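Local coordinates for Serine/threonine protein kinase (Mycobacterium tuberculosis, PDB 4ESQ) that probably phosphorylates serine and threonine residues of other proteins as a membrane receptor kinase, seen here through its extracellular sensor domain, at residues A[59-64]-A[100-105]; A[169-174]-A[181-186]; A[18-23]-A[86-91]. All coordinates share one frame; numbering follows the deposited sequence. Where two conformers were deposited one is given.

In the fold
All three contacts belong to the extracellular sensor domain, which is built on one antiparallel sheet flanked by helices. Contacts 2 and 3 lie on the same face, with centres about 7 Å apart. Their strands, 165-173 and 84-92, are neighbours in the sheet, with a probable hydrogen bond from Asn87 N to Asn170 O (2.8 Å). Their helices also touch, Ile183 CG1 lying 3.8 Å from Val23 CG1. Contact 1 is on the opposite face. Its centre lies about 20 Å from that of contact 2 and about 21 Å from that of contact 3. It reaches contact 3 where Tyr62 OH packs 3.7 Å from Val91 CG2. A bound terbium(III) ion lies about 12 Å from the Val61 side chain, and one lies about 13 Å from that of Val86.

Contact 1: A[59-64]-A[100-105]; sequences DPVYAG and RAFVQT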
# COMPACT_ATOMS: atom_id res chain seq x y z
N ASP A 59 -0.40 11.38 3.50
CA ASP A 59 -1.01 12.68 3.21
C ASP A 59 -0.28 13.49 2.12
O ASP A 59 -0.94 13.97 1.19
CB ASP A 59 -1.17 13.51 4.49
CG ASP A 59 -1.91 14.81 4.23
OD1 ASP A 59 -3.14 14.75 4.03
OD2 ASP A 59 -1.26 15.87 4.22
N PRO A 60 1.05 13.65 2.21
CA PRO A 60 1.77 14.46 1.21
C PRO A 60 1.67 13.88 -0.20
O PRO A 60 1.81 14.59 -1.20
CB PRO A 60 3.22 14.41 1.70
CG PRO A 60 3.12 14.16 3.16
CD PRO A 60 1.93 13.25 3.32
N VAL A 61 1.41 12.59 -0.27
CA VAL A 61 1.30 11.90 -1.54
C VAL A 61 -0.09 12.09 -2.15
O VAL A 61 -0.22 12.34 -3.35
CB VAL A 61 1.61 10.40 -1.37
CG1 VAL A 61 1.42 9.65 -2.69
CG2 VAL A 61 3.03 10.22 -0.81
N TYR A 62 -1.13 11.99 -1.32
CA TYR A 62 -2.51 12.07 -1.82
C TYR A 62 -3.09 13.48 -1.84
O TYR A 62 -4.14 13.73 -2.45
CB TYR A 62 -3.42 11.17 -0.99
CG TYR A 62 -3.39 9.71 -1.38
CD1 TYR A 62 -4.28 9.20 -2.31
CD2 TYR A 62 -2.49 8.82 -0.79
CE1 TYR A 62 -4.28 7.87 -2.66
CE2 TYR A 62 -2.47 7.48 -1.14
CZ TYR A 62 -3.39 7.01 -2.07
OH TYR A 62 -3.39 5.70 -2.43
N ALA A 63 -2.44 14.40 -1.13
CA ALA A 63 -2.92 15.78 -1.08
C ALA A 63 -3.05 16.33 -2.49
O ALA A 63 -2.14 16.19 -3.31
CB ALA A 63 -1.98 16.63 -0.25
N GLY A 64 -4.19 16.96 -2.78
CA GLY A 64 -4.40 17.58 -4.07
C GLY A 64 -4.87 16.67 -5.20
O GLY A 64 -5.12 17.14 -6.31
N ARG A 100 -7.43 6.73 -11.95
CA ARG A 100 -6.38 6.28 -12.86
C ARG A 100 -5.21 7.27 -12.94
O ARG A 100 -4.04 6.87 -13.00
CB ARG A 100 -6.95 6.03 -14.25
CG ARG A 100 -8.09 5.03 -14.24
CD ARG A 100 -7.79 3.81 -15.06
NE ARG A 100 -8.59 2.68 -14.60
CZ ARG A 100 -8.33 1.41 -14.90
NH1 ARG A 100 -9.12 0.45 -14.42
NH2 ARG A 100 -7.28 1.10 -15.66
N ALA A 101 -5.53 8.56 -12.94
CA ALA A 101 -4.49 9.58 -13.02
C ALA A 101 -3.55 9.48 -11.83
O ALA A 101 -2.34 9.68 -11.97
CB ALA A 101 -5.12 10.96 -13.09
N PHE A 102 -4.09 9.16 -10.66
CA PHE A 102 -3.25 9.04 -9.47
C PHE A 102 -2.30 7.85 -9.56
O PHE A 102 -1.14 7.95 -9.15
CB PHE A 102 -4.07 8.96 -8.18
CG PHE A 102 -3.22 8.70 -6.97
CD1 PHE A 102 -2.42 9.70 -6.43
CD2 PHE A 102 -3.17 7.44 -6.39
CE1 PHE A 102 -1.60 9.46 -5.34
CE2 PHE A 102 -2.37 7.19 -5.29
CZ PHE A 102 -1.58 8.20 -4.76
N VAL A 103 -2.78 6.73 -10.09
CA VAL A 103 -1.91 5.57 -10.26
C VAL A 103 -0.84 5.86 -11.30
O VAL A 103 0.31 5.44 -11.15
CB VAL A 103 -2.70 4.29 -10.61
CG1 VAL A 103 -1.76 3.10 -10.76
CG2 VAL A 103 -3.73 4.00 -9.55
N GLN A 104 -1.19 6.59 -12.35
CA GLN A 104 -0.20 6.96 -13.35
C GLN A 104 0.88 7.84 -12.73
O GLN A 104 2.08 7.65 -12.97
CB GLN A 104 -0.86 7.67 -14.53
CG GLN A 104 0.11 7.93 -15.67
CD GLN A 104 0.57 6.65 -16.32
OE1 GLN A 104 -0.25 5.80 -16.70
NE2 GLN A 104 1.88 6.48 -16.45
N THR A 105 0.45 8.80 -11.90
CA THR A 105 1.41 9.65 -11.22
C THR A 105 2.30 8.80 -10.34
O THR A 105 3.51 8.99 -10.30
CB THR A 105 0.72 10.73 -10.38
OG1 THR A 105 0.12 11.70 -11.24
CG2 THR A 105 1.72 11.41 -9.48
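This is an offset aromatic stack of Tyr62 on Phe102, joining the short helix 59-62 to the long helix 96-111. Both helices pack on one face of the antiparallel sheet of the PknH-like extracellular domain. The backbones stay well apart, with the CA atoms of Tyr62 and Phe102 separated by 8.3 Å. The ring centroids are only 4.3 Å apart, and the planes are tilted by 27°. Phe102 presents its far end: CZ lies over the Tyr62 ring, displaced toward the rim. The tightest approach is 3.3 Å, from Phe102 CE2 to Tyr62 CE1. Phe102 CG is anti to the backbone N (chi1 174°), and its bond from the helix already heads toward helix 59-62. Tyr62 is buried, but its hydroxyl is satisfied by a hydrogen bond between OH and Asp168 OD2 of strand 165-173. That bond ties the outer end of the stacked ring to the sheet. Met159 and Val166 of the sheet touch both rings. Val61 meets Phe102 differently, at the ring edge. The methyl Val61 CG1 lies in the ring plane, 3.9 Å from Phe102 CZ.

Contact 2: A[169-174]-A[181-186]; sequences VNACGY and GQIAAK
Val169 and Ala171 of strand 165-173 turn their side chains to helix 179-192, where Ile183 and Ala184 receive them. It is apolar helix-on-sheet packing between two elements adjacent in the chain. The strand and helix segments run obliquely antiparallel, at 143° between their directions, with axes 8.4 Å apart at closest approach. Along the helix, Gly181 comes first. It adds little to this contact, but its N is hydrogen-bonded to Gln156 OE1 of the sheet. Ile183 carries the contact with both of its branches. The methyl Ile183 CG2 sits against the fork of Val169, 3.8 Å from both Val169 CG1 and Val169 CG2. The other branch runs along the strand to Ala171, with Ile183 CD1 4.3 Å from Ala171 CB. A chi1 of -72° puts Ile183 CG2 anti to the backbone N, against Val169. The extended chi2 (163°) then carries CD1 to Ala171. Ala184 follows, and its CA is 6.6 Å from Val169 CA, the nearest such pair between the two segments. Val169 CG2 lies 4.4 Å from Ala184 N. Around the contact, Ile183 also touches Val86 of strand 84-92 and Val23 of helix 17-24, while Ala184 touches Ala158 of strand 154-162. That strand is the other neighbour of strand 165-173, and its Cys155 forms a disulfide with Cys172.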
# COMPACT_ATOMS: atom_id res chain seq x y z
N VAL A 169 -1.41 -0.97 -1.15
CA VAL A 169 -1.03 -2.05 -0.23
C VAL A 169 0.47 -2.12 0.07
O VAL A 169 1.31 -2.01 -0.83
CB VAL A 169 -1.47 -3.41 -0.80
CG1 VAL A 169 -1.05 -4.55 0.12
CG2 VAL A 169 -2.98 -3.43 -1.06
N ASN A 170 0.81 -2.34 1.34
CA ASN A 170 2.18 -2.58 1.75
C ASN A 170 2.19 -3.88 2.53
O ASN A 170 1.45 -4.02 3.51
CB ASN A 170 2.69 -1.43 2.63
CG ASN A 170 4.21 -1.37 2.71
OD1 ASN A 170 4.92 -2.01 1.92
ND2 ASN A 170 4.72 -0.59 3.65
N ALA A 171 2.97 -4.85 2.07
CA ALA A 171 3.02 -6.15 2.74
C ALA A 171 4.47 -6.48 3.06
O ALA A 171 5.32 -6.49 2.17
CB ALA A 171 2.41 -7.24 1.86
N CYS A 172 4.75 -6.76 4.34
CA CYS A 172 6.12 -6.89 4.82
C CYS A 172 6.37 -8.19 5.56
O CYS A 172 5.48 -8.73 6.22
CB CYS A 172 6.47 -5.72 5.75
SG CYS A 172 6.11 -4.06 5.08
N GLY A 173 7.60 -8.69 5.47
CA GLY A 173 7.95 -9.94 6.11
C GLY A 173 9.35 -10.36 5.72
O GLY A 173 10.08 -9.59 5.09
N TYR A 174 9.74 -11.58 6.09
CA TYR A 174 11.07 -12.08 5.75
C TYR A 174 11.09 -12.88 4.44
O TYR A 174 12.17 -13.15 3.90
CB TYR A 174 11.61 -12.96 6.87
CG TYR A 174 11.93 -12.22 8.14
CD1 TYR A 174 13.16 -11.59 8.30
CD2 TYR A 174 11.02 -12.16 9.18
CE1 TYR A 174 13.47 -10.90 9.46
CE2 TYR A 174 11.33 -11.48 10.35
CZ TYR A 174 12.55 -10.86 10.48
OH TYR A 174 12.88 -10.18 11.63
N GLY A 181 1.02 -7.85 -4.28
CA GLY A 181 0.37 -8.03 -5.56
C GLY A 181 -0.85 -8.92 -5.41
O GLY A 181 -1.89 -8.67 -6.04
N GLN A 182 -0.74 -9.97 -4.60
CA GLN A 182 -1.89 -10.86 -4.40
C GLN A 182 -3.02 -10.15 -3.67
O GLN A 182 -4.20 -10.29 -4.01
CB GLN A 182 -1.49 -12.06 -3.56
CG GLN A 182 -0.63 -13.06 -4.26
CD GLN A 182 -0.44 -14.26 -3.36
OE1 GLN A 182 0.56 -14.36 -2.66
NE2 GLN A 182 -1.44 -15.14 -3.34
N ILE A 183 -2.66 -9.40 -2.64
CA ILE A 183 -3.66 -8.69 -1.87
C ILE A 183 -4.38 -7.71 -2.77
O ILE A 183 -5.62 -7.65 -2.80
CB ILE A 183 -3.01 -8.00 -0.64
CG1 ILE A 183 -2.63 -9.07 0.40
CG2 ILE A 183 -3.95 -6.98 -0.02
CD1 ILE A 183 -1.64 -8.57 1.44
N ALA A 184 -3.62 -6.95 -3.55
CA ALA A 184 -4.21 -5.95 -4.44
C ALA A 184 -5.20 -6.59 -5.41
O ALA A 184 -6.31 -6.08 -5.62
CB ALA A 184 -3.12 -5.22 -5.20
N ALA A 185 -4.81 -7.72 -5.99
CA ALA A 185 -5.67 -8.40 -6.96
C ALA A 185 -6.96 -8.88 -6.31
O ALA A 185 -8.03 -8.82 -6.92
CB ALA A 185 -4.93 -9.56 -7.61
N LYS A 186 -6.87 -9.33 -5.06
CA LYS A 186 -8.07 -9.78 -4.36
C LYS A 186 -9.00 -8.61 -4.04
O LYS A 186 -10.22 -8.73 -4.17
CB LYS A 186 -7.70 -10.58 -3.11
CG LYS A 186 -7.01 -11.92 -3.44
CD LYS A 186 -6.50 -12.62 -2.20
CE LYS A 186 -5.87 -13.98 -2.54
NZ LYS A 186 -6.87 -14.93 -3.12

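Contact 3: A[18-23]-A[86-91]; sequences SEVNAV and VNQAVV
Helix 17-24 comes nearest to strand 84-92 at Val20 and Val86, whose CA atoms are 7.9 Å apart. The contact is a small buried one, in which one helical valine meets two residues of a sheet strand. Val20 uses its two methyls for separate partners. Val20 CG1 lies 4.2 Å from Val86 CG2, where the two valines lie side by side, pointing in opposite senses. Val20 CG2 lies 3.7 Å from Gln88 NE2, a packing contact between a methyl and an amide nitrogen. With chi1 46° and the chain straight beyond CG (chi2 165°), the Gln88 amide reaches from the strand to Val20. The amide is buried but not left without polar partners. Its OE1 accepts a hydrogen bond from Leu15 N, just before the helix, and NE2 is also hydrogen-bonded outside the two segments. Glu19, beside Val20, forms a salt bridge through OE1 with Lys190 NZ of helix 179-192. Gln88 and Val90 both touch Ile187 of that helix, so helices 17-24 and 179-192 cover the same face of strand 84-92.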
# COMPACT_ATOMS: atom_id res chain seq x y z
N SER A 18 -9.05 -13.89 7.70
CA SER A 18 -8.68 -15.15 7.06
C SER A 18 -7.90 -14.89 5.78
O SER A 18 -6.87 -15.51 5.53
CB SER A 18 -9.91 -15.99 6.74
OG SER A 18 -9.55 -17.10 5.93
N GLU A 19 -8.40 -13.95 4.97
CA GLU A 19 -7.77 -13.66 3.70
C GLU A 19 -6.35 -13.12 3.86
O GLU A 19 -5.47 -13.49 3.10
CB GLU A 19 -8.64 -12.69 2.89
CG GLU A 19 -9.99 -13.29 2.48
CD GLU A 19 -10.95 -12.26 1.91
OE1 GLU A 19 -11.04 -11.14 2.44
OE2 GLU A 19 -11.65 -12.59 0.92
N VAL A 20 -6.14 -12.23 4.84
CA VAL A 20 -4.82 -11.68 5.09
C VAL A 20 -3.85 -12.77 5.55
O VAL A 20 -2.73 -12.89 5.04
CB VAL A 20 -4.86 -10.56 6.14
CG1 VAL A 20 -3.43 -10.07 6.46
CG2 VAL A 20 -5.72 -9.41 5.64
N ASN A 21 -4.30 -13.56 6.53
CA ASN A 21 -3.52 -14.69 7.02
C ASN A 21 -3.12 -15.63 5.89
O ASN A 21 -1.97 -16.06 5.81
CB ASN A 21 -4.32 -15.48 8.05
CG ASN A 21 -4.16 -14.95 9.46
OD1 ASN A 21 -3.09 -14.47 9.86
ND2 ASN A 21 -5.23 -15.08 10.25
N ALA A 22 -4.08 -15.95 5.03
CA ALA A 22 -3.85 -16.90 3.95
C ALA A 22 -2.80 -16.41 2.97
O ALA A 22 -1.96 -17.18 2.51
CB ALA A 22 -5.17 -17.20 3.22
N VAL A 23 -2.83 -15.13 2.64
CA VAL A 23 -1.84 -14.59 1.71
C VAL A 23 -0.46 -14.60 2.36
O VAL A 23 0.54 -14.97 1.73
CB VAL A 23 -2.21 -13.17 1.23
CG1 VAL A 23 -1.00 -12.51 0.52
CG2 VAL A 23 -3.42 -13.21 0.31
N VAL A 86 0.86 -6.12 7.39
CA VAL A 86 0.17 -5.68 6.18
C VAL A 86 -0.57 -4.39 6.43
O VAL A 86 -1.28 -4.26 7.42
CB VAL A 86 -0.84 -6.74 5.69
CG1 VAL A 86 -1.83 -6.13 4.67
CG2 VAL A 86 -0.11 -7.95 5.12
N ASN A 87 -0.40 -3.43 5.53
CA ASN A 87 -1.20 -2.22 5.52
C ASN A 87 -1.96 -2.23 4.19
O ASN A 87 -1.34 -2.17 3.12
CB ASN A 87 -0.32 -0.97 5.61
CG ASN A 87 -1.12 0.33 5.82
OD1 ASN A 87 -2.34 0.36 5.70
ND2 ASN A 87 -0.41 1.41 6.12
N GLN A 88 -3.28 -2.37 4.27
CA GLN A 88 -4.12 -2.39 3.07
C GLN A 88 -5.09 -1.23 3.13
O GLN A 88 -5.68 -0.98 4.17
CB GLN A 88 -4.89 -3.71 2.95
CG GLN A 88 -5.55 -4.16 4.24
CD GLN A 88 -6.60 -5.25 4.02
OE1 GLN A 88 -7.09 -5.44 2.91
NE2 GLN A 88 -6.96 -5.94 5.08
N ALA A 89 -5.23 -0.53 2.02
CA ALA A 89 -6.13 0.61 1.97
C ALA A 89 -6.79 0.73 0.61
O ALA A 89 -6.21 0.36 -0.41
CB ALA A 89 -5.38 1.89 2.30
N VAL A 90 -8.01 1.27 0.62
CA VAL A 90 -8.70 1.64 -0.61
C VAL A 90 -9.08 3.11 -0.54
O VAL A 90 -9.45 3.64 0.51
CB VAL A 90 -9.94 0.78 -0.84
CG1 VAL A 90 -9.52 -0.61 -1.31
CG2 VAL A 90 -10.78 0.69 0.43
N VAL A 91 -8.97 3.78 -1.68
CA VAL A 91 -9.16 5.21 -1.72
C VAL A 91 -10.18 5.53 -2.81
O VAL A 91 -10.00 5.13 -3.96
CB VAL A 91 -7.84 5.95 -2.00
CG1 VAL A 91 -8.07 7.46 -2.02
CG2 VAL A 91 -6.77 5.57 -0.96